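Local coordinates for glutathione S-transferase (Lodderomyces elongisporus, PDB 4IVF), which probably acts as a glutathione transferase of the GST superfamily, holding two glutathione molecules in each subunit of a dimer, at residues K9-P14 and I58-D63; P14-Y19 and A185-R190; I23-L28 and Q83-T88. All coordinates share one frame; numbering follows the deposited sequence.

Contact 1 (K9-P14 and I58-D63); sequences KLYTAP and IPTIND. With GSH (glutathione), chain U.
Y11 lies along T60, the strand pair 9-12 and 60-63 being antiparallel, with segment axes 4.8 Å apart at their closest. Y11 N donates to T60 O (2.8 Å), and T60 N donates back to Y11 O. With CG of Y11 set beside its own backbone N (chi1 -61°), the ring lies alongside the strands and brings the edge atom CD2 to 3.5 Å from T60 O. The long phenol then carries its hydroxyl to a water that also accepts from N62 ND2, a link suited to this partly exposed face. N62 and K9 form the next hydrogen-bonded pair, joined by two backbone bonds. K9 meets the N62 side chain at its CB alone (CB to CB 4.3 Å), and the rest of the chain leads off, its amine making a weak bond with Q35. On the opposite face L10 CD1 meets I61 CG2 at 3.8 Å, L10 packing on helix 16-27 and I61 on helix 78-89.

The pair belongs to the thioredoxin-like N-terminal domain of glutathione transferases, whose hallmark is the cis peptide before P59. Just before that bond, I58 faces two ways. Its side chain, with CG1 between the backbone N and carbonyl carbon (chi1 59°), pushes CD1 against A13 CB (3.8 Å), and the short A13 side chain lets CD1 also come near the A13 backbone. Its backbone grips the cysteine of glutathione at both amide groups: I58 N donates to O2 of the ligand (2.9 Å), and the ligand's N2 donates to I58 O (2.6 Å).

Contact 2 (P14-Y19 and A185-R190); sequences PTPNGY and AYRLSR. With GSH (glutathione), chain U; GSH (glutathione), chain T.
P16 and R187 pack tightly where the thioredoxin-like domain meets the all-helical C-terminal domain of the glutathione transferase fold. P16 opens helix 16-27, and R187 sits in the turn that follows helix 176-185. Their side chains cross at about a right angle, P16 CG touching R187 CG at 3.6 Å. The arginine bends at chi2 (-81°), which swings its guanidinium back over the proline so that P16 CD lies against one flat face. The R190 guanidinium covers the other face, with its CZ 3.3 Å above the plane of R187. Proline suits this first helical turn because it needs no amide hydrogen there and offers a rigid apolar surface to the arginine.

The outer part is looser. R187 NH2 makes only a weak bond to P14 O, bent to 126°, and a water also links the two segments, accepting from R187 NH2 and donating to Y19 OH (2.8 Å). Y19 and Y186 merely graze, CE2 to CE2 4.2 Å, though F218 packs against both rings.

Away from the arginine, the same helix start serves the ligands. T15 is the N-cap, its OG1 weakly accepting from G18 N, hydrogen-bonded also to A13 O, and standing 3.3 Å from the sulfur SG2 of the glutathione in chain U. Two residues on, in the first turn of the helix, N17 ND2 donates to carboxylate O31 of the chain T glutathione at 2.9 Å and 172°.

Contact 3 (I23-L28 and Q83-T88); sequences IFLEVL and QYLADT
Helix 23-27, bearing F24 and L25, and helix 83-88, bearing L85 and A86, run nearly parallel, their directions differing by 9°, with axes 10.8 Å apart. They are the two helices that cover one face of the sheet in the thioredoxin-like domain, and long apolar side chains bridge the wide spacing between them. Elsewhere on helix 83-88, Y84 and D87 meet Y105 of the second subunit.

L85 makes the largest single contribution to the interface. Its CB lies against L28 CD1 (3.9 Å) and F24 CD2 (4.0 Å), while its two methyls straddle L25 CD2, the nearer, CD1, at 3.8 Å. A leucine serves well here because its forked end can receive another leucine methyl crossing it at about a right angle.

F24 has CG anti to the backbone N (chi1 -158°), which carries the ring across to the other helix and turns its edge to the backbone: CE2 comes 3.9 Å from A86 N. L28, one turn after F24, places CG 4.0 Å above the centre of the ring and so covers one face; V176 and F179 of helix 176-185 also pack against the phenylalanine. The small A86 lets the ring approach, its CB resting on F24 CE2 at 4.0 Å.

In the fold
From the N terminus, strand 8-12 enters contact 1, which closes a loop of 43 residues and joins neighbouring central strands of the sheet. P14, shared with contact 2, leads straight into helix 16-27. Contact 2 closes much the longest loop, bringing the C-terminal helical domain back to the start of that helix. Contact 3, lying wholly within that span, ties the helix's other end to helix 78-89. Contact 1 crosses both others along the chain: T12 packs on G18 and I58 on T15 beside the shared glutathione of chain U, while L10 packs on L25 and D63 OD2 probably hydrogen-bonds Y84 OH, fastening sheet to helices.

Contact 1 (K9-P14 and I58-D63)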
loop_
_atom_site.group_PDB
_atom_site.type_symbol
_atom_site.label_atom_id
_atom_site.label_comp_id
_atom_site.label_asym_id
_atom_site.label_seq_id
_atom_site.Cartn_x
_atom_site.Cartn_y
_atom_site.Cartn_z
ATOM N N LYS F 9 3.667 0.692 -22.083
ATOM C CA LYS F 9 5.095 0.781 -21.805
ATOM C C LYS F 9 5.342 0.513 -20.326
ATOM O O LYS F 9 4.750 1.164 -19.459
ATOM C CB LYS F 9 5.678 2.133 -22.231
ATOM C CG LYS F 9 7.170 2.310 -21.913
ATOM C CD LYS F 9 8.093 1.815 -23.035
ATOM C CE LYS F 9 9.442 2.542 -22.976
ATOM N NZ LYS F 9 10.458 2.154 -24.026
ATOM N N LEU F 10 6.213 -0.455 -20.052
ATOM C CA LEU F 10 6.542 -0.843 -18.689
ATOM C C LEU F 10 7.987 -0.475 -18.347
ATOM O O LEU F 10 8.927 -0.997 -18.952
ATOM C CB LEU F 10 6.334 -2.347 -18.504
ATOM C CG LEU F 10 6.770 -2.918 -17.161
ATOM C CD1 LEU F 10 6.001 -2.263 -16.011
ATOM C CD2 LEU F 10 6.577 -4.445 -17.130
ATOM N N TYR F 11 8.149 0.432 -17.389
ATOM C CA TYR F 11 9.462 0.784 -16.866
ATOM C C TYR F 11 9.699 -0.123 -15.671
ATOM O O TYR F 11 8.969 -0.069 -14.680
ATOM C CB TYR F 11 9.514 2.264 -16.458
ATOM C CG TYR F 11 9.251 3.199 -17.626
ATOM C CD1 TYR F 11 10.237 3.459 -18.563
ATOM C CD2 TYR F 11 8.009 3.801 -17.806
ATOM C CE1 TYR F 11 10.003 4.285 -19.643
ATOM C CE2 TYR F 11 7.771 4.642 -18.897
ATOM C CZ TYR F 11 8.780 4.885 -19.801
ATOM O OH TYR F 11 8.572 5.708 -20.886
ATOM N N THR F 12 10.699 -0.984 -15.770
ATOM C CA THR F 12 10.843 -2.015 -14.766
ATOM C C THR F 12 12.272 -2.520 -14.619
ATOM O O THR F 12 13.192 -2.037 -15.285
ATOM C CB THR F 12 9.883 -3.187 -15.056
ATOM O OG1 THR F 12 9.888 -4.105 -13.953
ATOM C CG2 THR F 12 10.273 -3.904 -16.342
ATOM N N ALA F 13 12.435 -3.485 -13.718
ATOM C CA ALA F 13 13.708 -4.143 -13.449
ATOM C C ALA F 13 13.365 -5.531 -12.905
ATOM O O ALA F 13 12.264 -5.737 -12.395
ATOM C CB ALA F 13 14.518 -3.343 -12.417
ATOM N N PRO F 14 14.303 -6.485 -12.997
ATOM C CA PRO F 14 13.986 -7.842 -12.529
ATOM C C PRO F 14 13.944 -7.929 -10.999
ATOM O O PRO F 14 14.939 -8.264 -10.360
ATOM C CB PRO F 14 15.125 -8.686 -13.108
ATOM C CG PRO F 14 16.241 -7.724 -13.308
ATOM C CD PRO F 14 15.643 -6.394 -13.601
ATOM N N ILE F 58 10.932 2.043 -9.744
ATOM C CA ILE F 58 10.159 1.257 -10.685
ATOM C C ILE F 58 9.262 0.354 -9.841
ATOM O O ILE F 58 9.552 0.136 -8.667
ATOM C CB ILE F 58 11.088 0.450 -11.647
ATOM C CG1 ILE F 58 11.997 -0.501 -10.858
ATOM C CG2 ILE F 58 11.890 1.413 -12.581
ATOM C CD1 ILE F 58 11.457 -1.926 -10.742
ATOM N N PRO F 59 8.175 -0.180 -10.425
ATOM C CA PRO F 59 7.771 0.010 -11.815
ATOM C C PRO F 59 6.871 1.217 -12.008
ATOM O O PRO F 59 6.331 1.786 -11.057
ATOM C CB PRO F 59 6.994 -1.271 -12.109
ATOM C CG PRO F 59 6.326 -1.567 -10.820
ATOM C CD PRO F 59 7.327 -1.190 -9.757
ATOM N N THR F 60 6.728 1.591 -13.270
ATOM C CA THR F 60 5.876 2.676 -13.677
ATOM C C THR F 60 5.380 2.251 -15.046
ATOM O O THR F 60 6.133 1.642 -15.812
ATOM C CB THR F 60 6.684 3.997 -13.793
ATOM O OG1 THR F 60 7.087 4.424 -12.486
ATOM C CG2 THR F 60 5.844 5.099 -14.421
ATOM N N ILE F 61 4.123 2.542 -15.356
ATOM C CA ILE F 61 3.614 2.256 -16.694
ATOM C C ILE F 61 3.178 3.524 -17.420
ATOM O O ILE F 61 2.927 4.553 -16.799
ATOM C CB ILE F 61 2.432 1.253 -16.680
ATOM C CG1 ILE F 61 1.236 1.858 -15.949
ATOM C CG2 ILE F 61 2.854 -0.080 -16.042
ATOM C CD1 ILE F 61 -0.023 1.059 -16.104
ATOM N N ASN F 62 3.121 3.440 -18.745
ATOM C CA ASN F 62 2.460 4.449 -19.557
ATOM C C ASN F 62 1.510 3.734 -20.487
ATOM O O ASN F 62 1.934 2.946 -21.347
ATOM C CB ASN F 62 3.448 5.302 -20.370
ATOM C CG ASN F 62 2.760 6.437 -21.146
ATOM O OD1 ASN F 62 1.608 6.326 -21.557
ATOM N ND2 ASN F 62 3.483 7.531 -21.352
ATOM N N ASP F 63 0.225 4.018 -20.304
ATOM C CA ASP F 63 -0.814 3.452 -21.141
ATOM C C ASP F 63 -1.255 4.476 -22.163
ATOM O O ASP F 63 -1.986 5.406 -21.834
ATOM C CB ASP F 63 -2.020 3.023 -20.297
ATOM C CG ASP F 63 -2.944 2.081 -21.047
ATOM O OD1 ASP F 63 -2.808 1.990 -22.285
ATOM O OD2 ASP F 63 -3.803 1.435 -20.409
HETATM N N1 GSH U . 5.898 0.941 -3.231
HETATM C CA1 GSH U . 6.541 0.682 -4.486
HETATM C C1 GSH U . 5.698 -0.172 -5.328
HETATM O O11 GSH U . 5.633 0.016 -6.563
HETATM O O12 GSH U . 5.040 -1.113 -4.828
HETATM C CB1 GSH U . 7.896 0.024 -4.252
HETATM C CG1 GSH U . 8.692 0.145 -5.491
HETATM C CD1 GSH U . 10.141 -0.292 -5.333
HETATM O OE1 GSH U . 10.624 -0.658 -4.252
HETATM N N2 GSH U . 11.029 -0.275 -6.549
HETATM C CA2 GSH U . 12.413 -0.668 -6.411
HETATM C C2 GSH U . 13.275 0.478 -6.894
HETATM O O2 GSH U . 12.949 1.102 -7.909
HETATM C CB2 GSH U . 12.655 -1.857 -7.226
HETATM S SG2 GSH U . 11.618 -3.186 -6.683
HETATM N N3 GSH U . 14.488 0.844 -6.169
HETATM C CA3 GSH U . 15.299 1.940 -6.665
HETATM C C3 GSH U . 15.595 2.934 -5.613
HETATM O O31 GSH U . 14.870 3.052 -4.599
HETATM O O32 GSH U . 16.600 3.680 -5.751
HETATM O O HOH W 1 6.470 7.424 -21.366
#

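Contact 2 (P14-Y19 and A185-R190)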
loop_
_atom_site.group_PDB
_atom_site.type_symbol
_atom_site.label_atom_id
_atom_site.label_comp_id
_atom_site.label_asym_id
_atom_site.label_seq_id
_atom_site.Cartn_x
_atom_site.Cartn_y
_atom_site.Cartn_z
ATOM N N PRO F 14 14.303 -6.485 -12.997
ATOM C CA PRO F 14 13.986 -7.842 -12.529
ATOM C C PRO F 14 13.944 -7.929 -10.999
ATOM O O PRO F 14 14.939 -8.264 -10.360
ATOM C CB PRO F 14 15.125 -8.686 -13.108
ATOM C CG PRO F 14 16.241 -7.724 -13.308
ATOM C CD PRO F 14 15.643 -6.394 -13.601
ATOM N N THR F 15 12.781 -7.619 -10.431
ATOM C CA THR F 15 12.615 -7.418 -8.992
ATOM C C THR F 15 11.182 -7.840 -8.643
ATOM O O THR F 15 10.325 -7.867 -9.534
ATOM C CB THR F 15 12.814 -5.922 -8.611
ATOM O OG1 THR F 15 11.864 -5.117 -9.316
ATOM C CG2 THR F 15 14.247 -5.423 -8.923
ATOM N N PRO F 16 10.916 -8.164 -7.357
ATOM C CA PRO F 16 9.583 -8.643 -6.939
ATOM C C PRO F 16 8.484 -7.692 -7.378
ATOM O O PRO F 16 7.397 -8.120 -7.770
ATOM C CB PRO F 16 9.642 -8.631 -5.404
ATOM C CG PRO F 16 11.072 -8.420 -5.033
ATOM C CD PRO F 16 11.836 -7.951 -6.218
ATOM N N ASN F 17 8.781 -6.395 -7.315
ATOM C CA ASN F 17 7.805 -5.387 -7.666
ATOM C C ASN F 17 7.540 -5.320 -9.162
ATOM O O ASN F 17 6.378 -5.251 -9.586
ATOM C CB ASN F 17 8.216 -4.034 -7.100
ATOM C CG ASN F 17 7.884 -3.918 -5.635
ATOM O OD1 ASN F 17 6.858 -4.445 -5.175
ATOM N ND2 ASN F 17 8.752 -3.261 -4.885
ATOM N N GLY F 18 8.615 -5.351 -9.946
ATOM C CA GLY F 18 8.516 -5.455 -11.388
ATOM C C GLY F 18 7.708 -6.661 -11.839
ATOM O O GLY F 18 6.862 -6.558 -12.729
ATOM N N TYR F 19 7.969 -7.805 -11.210
ATOM C CA TYR F 19 7.305 -9.054 -11.553
ATOM C C TYR F 19 5.790 -9.010 -11.332
ATOM O O TYR F 19 5.038 -9.635 -12.076
ATOM C CB TYR F 19 7.910 -10.211 -10.746
ATOM C CG TYR F 19 9.359 -10.486 -11.063
ATOM C CD1 TYR F 19 9.845 -10.337 -12.353
ATOM C CD2 TYR F 19 10.237 -10.885 -10.076
ATOM C CE1 TYR F 19 11.164 -10.589 -12.651
ATOM C CE2 TYR F 19 11.555 -11.143 -10.363
ATOM C CZ TYR F 19 12.017 -10.995 -11.651
ATOM O OH TYR F 19 13.336 -11.252 -11.944
ATOM N N ALA F 185 6.817 -13.528 -2.777
ATOM C CA ALA F 185 6.933 -14.917 -2.331
ATOM C C ALA F 185 8.080 -15.576 -3.095
ATOM O O ALA F 185 8.812 -16.410 -2.569
ATOM C CB ALA F 185 5.626 -15.666 -2.577
ATOM N N TYR F 186 8.224 -15.174 -4.349
ATOM C CA TYR F 186 9.280 -15.656 -5.210
ATOM C C TYR F 186 10.667 -15.382 -4.611
ATOM O O TYR F 186 11.619 -16.108 -4.886
ATOM C CB TYR F 186 9.133 -14.982 -6.571
ATOM C CG TYR F 186 10.118 -15.435 -7.604
ATOM C CD1 TYR F 186 9.957 -16.647 -8.255
ATOM C CD2 TYR F 186 11.208 -14.644 -7.942
ATOM C CE1 TYR F 186 10.867 -17.067 -9.210
ATOM C CE2 TYR F 186 12.117 -15.055 -8.898
ATOM C CZ TYR F 186 11.943 -16.262 -9.529
ATOM O OH TYR F 186 12.854 -16.668 -10.478
ATOM N N ARG F 187 10.764 -14.350 -3.772
ATOM C CA ARG F 187 12.049 -13.924 -3.218
ATOM C C ARG F 187 12.406 -14.555 -1.861
ATOM O O ARG F 187 13.500 -14.314 -1.335
ATOM C CB ARG F 187 12.089 -12.401 -3.094
ATOM C CG ARG F 187 12.518 -11.662 -4.351
ATOM C CD ARG F 187 14.026 -11.673 -4.480
ATOM N NE ARG F 187 14.481 -10.674 -5.433
ATOM C CZ ARG F 187 14.587 -10.882 -6.741
ATOM N NH1 ARG F 187 14.260 -12.060 -7.265
ATOM N NH2 ARG F 187 15.023 -9.905 -7.528
ATOM N N LEU F 188 11.495 -15.352 -1.301
ATOM C CA LEU F 188 11.726 -15.985 -0.004
ATOM C C LEU F 188 12.918 -16.930 -0.025
ATOM O O LEU F 188 13.617 -17.087 0.974
ATOM C CB LEU F 188 10.475 -16.737 0.470
ATOM C CG LEU F 188 9.329 -15.894 1.062
ATOM C CD1 LEU F 188 8.120 -16.767 1.470
ATOM C CD2 LEU F 188 9.815 -15.078 2.254
ATOM N N SER F 189 13.151 -17.564 -1.166
ATOM C CA SER F 189 14.237 -18.522 -1.282
ATOM C C SER F 189 15.602 -17.882 -1.027
ATOM O O SER F 189 16.492 -18.538 -0.495
ATOM C CB SER F 189 14.218 -19.195 -2.653
ATOM O OG SER F 189 14.424 -18.241 -3.684
ATOM N N ARG F 190 15.767 -16.609 -1.390
ATOM C CA ARG F 190 17.037 -15.916 -1.161
ATOM C C ARG F 190 17.374 -15.802 0.326
ATOM O O ARG F 190 18.561 -15.813 0.715
ATOM C CB ARG F 190 17.044 -14.528 -1.811
ATOM C CG ARG F 190 16.973 -14.560 -3.328
ATOM C CD ARG F 190 17.316 -13.208 -3.944
ATOM N NE ARG F 190 17.249 -13.255 -5.404
ATOM C CZ ARG F 190 17.605 -12.254 -6.204
ATOM N NH1 ARG F 190 18.050 -11.119 -5.681
ATOM N NH2 ARG F 190 17.534 -12.389 -7.525
HETATM N N1 GSH U . 5.898 0.941 -3.231
HETATM C CA1 GSH U . 6.541 0.682 -4.486
HETATM C C1 GSH U . 5.698 -0.172 -5.328
HETATM O O11 GSH U . 5.633 0.016 -6.563
HETATM O O12 GSH U . 5.040 -1.113 -4.828
HETATM C CB1 GSH U . 7.896 0.024 -4.252
HETATM C CG1 GSH U . 8.692 0.145 -5.491
HETATM C CD1 GSH U . 10.141 -0.292 -5.333
HETATM O OE1 GSH U . 10.624 -0.658 -4.252
HETATM N N2 GSH U . 11.029 -0.275 -6.549
HETATM C CA2 GSH U . 12.413 -0.668 -6.411
HETATM C C2 GSH U . 13.275 0.478 -6.894
HETATM O O2 GSH U . 12.949 1.102 -7.909
HETATM C CB2 GSH U . 12.655 -1.857 -7.226
HETATM S SG2 GSH U . 11.618 -3.186 -6.683
HETATM N N3 GSH U . 14.488 0.844 -6.169
HETATM C CA3 GSH U . 15.299 1.940 -6.665
HETATM C C3 GSH U . 15.595 2.934 -5.613
HETATM O O31 GSH U . 14.870 3.052 -4.599
HETATM O O32 GSH U . 16.600 3.680 -5.751
HETATM N N1 GSH T . 16.071 2.255 -1.702
HETATM C CA1 GSH T . 16.292 0.882 -1.322
HETATM C C1 GSH T . 17.042 0.826 -0.060
HETATM O O11 GSH T . 17.292 1.884 0.563
HETATM O O12 GSH T . 17.417 -0.270 0.409
HETATM C CB1 GSH T . 16.971 0.087 -2.442
HETATM C CG1 GSH T . 16.521 -1.329 -2.431
HETATM C CD1 GSH T . 15.075 -1.499 -2.900
HETATM O OE1 GSH T . 14.524 -0.655 -3.625
HETATM N N2 GSH T . 14.277 -2.714 -2.494
HETATM C CA2 GSH T . 12.901 -2.860 -2.942
HETATM C C2 GSH T . 11.971 -2.705 -1.771
HETATM O O2 GSH T . 12.336 -3.050 -0.655
HETATM C CB2 GSH T . 12.696 -4.195 -3.500
HETATM S SG2 GSH T . 13.862 -4.523 -4.774
HETATM N N3 GSH T . 10.634 -2.164 -1.946
HETATM C CA3 GSH T . 9.775 -2.043 -0.785
HETATM C C3 GSH T . 8.363 -2.255 -1.161
HETATM O O31 GSH T . 8.051 -2.986 -2.134
HETATM O O32 GSH T . 7.466 -1.676 -0.489
HETATM O O HOH W 2 15.426 -11.575 -10.071
#

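Contact 3 (I23-L28 and Q83-T88)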
loop_
_atom_site.group_PDB
_atom_site.type_symbol
_atom_site.label_atom_id
_atom_site.label_comp_id
_atom_site.label_asym_id
_atom_site.label_seq_id
_atom_site.Cartn_x
_atom_site.Cartn_y
_atom_site.Cartn_z
ATOM N N ILE F 23 3.890 -10.092 -14.603
ATOM C CA ILE F 23 2.983 -11.230 -14.451
ATOM C C ILE F 23 1.515 -10.850 -14.723
ATOM O O ILE F 23 0.817 -11.553 -15.454
ATOM C CB ILE F 23 3.096 -11.877 -13.061
ATOM C CG1 ILE F 23 4.461 -12.557 -12.905
ATOM C CG2 ILE F 23 1.974 -12.899 -12.853
ATOM C CD1 ILE F 23 4.774 -12.952 -11.501
ATOM N N PHE F 24 1.037 -9.749 -14.149
ATOM C CA PHE F 24 -0.374 -9.410 -14.355
ATOM C C PHE F 24 -0.676 -9.061 -15.803
ATOM O O PHE F 24 -1.715 -9.454 -16.330
ATOM C CB PHE F 24 -0.875 -8.303 -13.430
ATOM C CG PHE F 24 -2.360 -8.321 -13.251
ATOM C CD1 PHE F 24 -3.021 -9.526 -13.030
ATOM C CD2 PHE F 24 -3.101 -7.157 -13.306
ATOM C CE1 PHE F 24 -4.406 -9.565 -12.873
ATOM C CE2 PHE F 24 -4.475 -7.179 -13.150
ATOM C CZ PHE F 24 -5.138 -8.392 -12.930
ATOM N N LEU F 25 0.238 -8.335 -16.447
ATOM C CA LEU F 25 0.083 -8.025 -17.862
ATOM C C LEU F 25 -0.010 -9.304 -18.696
ATOM O O LEU F 25 -0.838 -9.398 -19.602
ATOM C CB LEU F 25 1.226 -7.132 -18.360
ATOM C CG LEU F 25 1.248 -5.688 -17.842
ATOM C CD1 LEU F 25 2.590 -5.011 -18.155
ATOM C CD2 LEU F 25 0.098 -4.878 -18.434
ATOM N N GLU F 26 0.838 -10.282 -18.391
ATOM C CA GLU F 26 0.829 -11.546 -19.124
ATOM C C GLU F 26 -0.486 -12.310 -18.896
ATOM O O GLU F 26 -1.063 -12.869 -19.828
ATOM C CB GLU F 26 2.022 -12.415 -18.723
ATOM C CG GLU F 26 3.378 -11.891 -19.189
ATOM C CD GLU F 26 3.550 -11.950 -20.700
ATOM O OE1 GLU F 26 2.743 -12.623 -21.378
ATOM O OE2 GLU F 26 4.498 -11.322 -21.214
ATOM N N VAL F 27 -0.948 -12.320 -17.650
ATOM C CA VAL F 27 -2.201 -12.961 -17.297
ATOM C C VAL F 27 -3.356 -12.331 -18.072
ATOM O O VAL F 27 -4.226 -13.034 -18.569
ATOM C CB VAL F 27 -2.457 -12.867 -15.782
ATOM C CG1 VAL F 27 -3.908 -13.187 -15.456
ATOM C CG2 VAL F 27 -1.530 -13.808 -15.040
ATOM N N LEU F 28 -3.341 -11.006 -18.199
ATOM C CA LEU F 28 -4.422 -10.296 -18.880
ATOM C C LEU F 28 -4.320 -10.356 -20.405
ATOM O O LEU F 28 -5.215 -9.885 -21.102
ATOM C CB LEU F 28 -4.472 -8.834 -18.442
ATOM C CG LEU F 28 -4.894 -8.479 -17.024
ATOM C CD1 LEU F 28 -4.667 -6.991 -16.805
ATOM C CD2 LEU F 28 -6.319 -8.824 -16.813
ATOM N N GLN F 83 -4.509 -2.245 -9.647
ATOM C CA GLN F 83 -5.919 -1.858 -9.568
ATOM C C GLN F 83 -6.371 -1.267 -10.901
ATOM O O GLN F 83 -7.455 -1.586 -11.404
ATOM C CB GLN F 83 -6.129 -0.860 -8.413
ATOM C CG GLN F 83 -7.548 -0.723 -7.897
ATOM C CD GLN F 83 -8.235 -2.061 -7.570
ATOM O OE1 GLN F 83 -7.698 -2.897 -6.836
ATOM N NE2 GLN F 83 -9.437 -2.252 -8.112
ATOM N N TYR F 84 -5.521 -0.420 -11.477
ATOM C CA TYR F 84 -5.797 0.189 -12.773
ATOM C C TYR F 84 -5.992 -0.844 -13.885
ATOM O O TYR F 84 -6.974 -0.784 -14.614
ATOM C CB TYR F 84 -4.696 1.190 -13.182
ATOM C CG TYR F 84 -4.855 1.619 -14.631
ATOM C CD1 TYR F 84 -5.835 2.537 -15.005
ATOM C CD2 TYR F 84 -4.064 1.059 -15.628
ATOM C CE1 TYR F 84 -6.009 2.890 -16.339
ATOM C CE2 TYR F 84 -4.232 1.403 -16.953
ATOM C CZ TYR F 84 -5.195 2.321 -17.304
ATOM O OH TYR F 84 -5.339 2.654 -18.633
ATOM N N LEU F 85 -5.043 -1.767 -14.023
ATOM C CA LEU F 85 -5.115 -2.816 -15.045
ATOM C C LEU F 85 -6.345 -3.719 -14.887
ATOM O O LEU F 85 -6.968 -4.138 -15.874
ATOM C CB LEU F 85 -3.840 -3.668 -15.029
ATOM C CG LEU F 85 -2.546 -2.944 -15.426
ATOM C CD1 LEU F 85 -1.309 -3.799 -15.094
ATOM C CD2 LEU F 85 -2.557 -2.537 -16.903
ATOM N N ALA F 86 -6.680 -4.032 -13.644
ATOM C CA ALA F 86 -7.818 -4.884 -13.387
ATOM C C ALA F 86 -9.105 -4.144 -13.753
ATOM O O ALA F 86 -9.954 -4.693 -14.446
ATOM C CB ALA F 86 -7.825 -5.332 -11.936
ATOM N N ASP F 87 -9.244 -2.898 -13.295
ATOM C CA ASP F 87 -10.409 -2.077 -13.645
ATOM C C ASP F 87 -10.583 -1.963 -15.157
ATOM O O ASP F 87 -11.689 -2.095 -15.673
ATOM C CB ASP F 87 -10.276 -0.647 -13.104
ATOM C CG ASP F 87 -10.388 -0.560 -11.596
ATOM O OD1 ASP F 87 -10.803 -1.555 -10.948
ATOM O OD2 ASP F 87 -10.062 0.526 -11.063
ATOM N N THR F 88 -9.475 -1.713 -15.855
ATOM C CA THR F 88 -9.513 -1.354 -17.263
ATOM C C THR F 88 -9.579 -2.554 -18.209
ATOM O O THR F 88 -10.321 -2.539 -19.195
ATOM C CB THR F 88 -8.290 -0.464 -17.633
ATOM O OG1 THR F 88 -8.232 0.664 -16.751
ATOM C CG2 THR F 88 -8.380 0.030 -19.066
#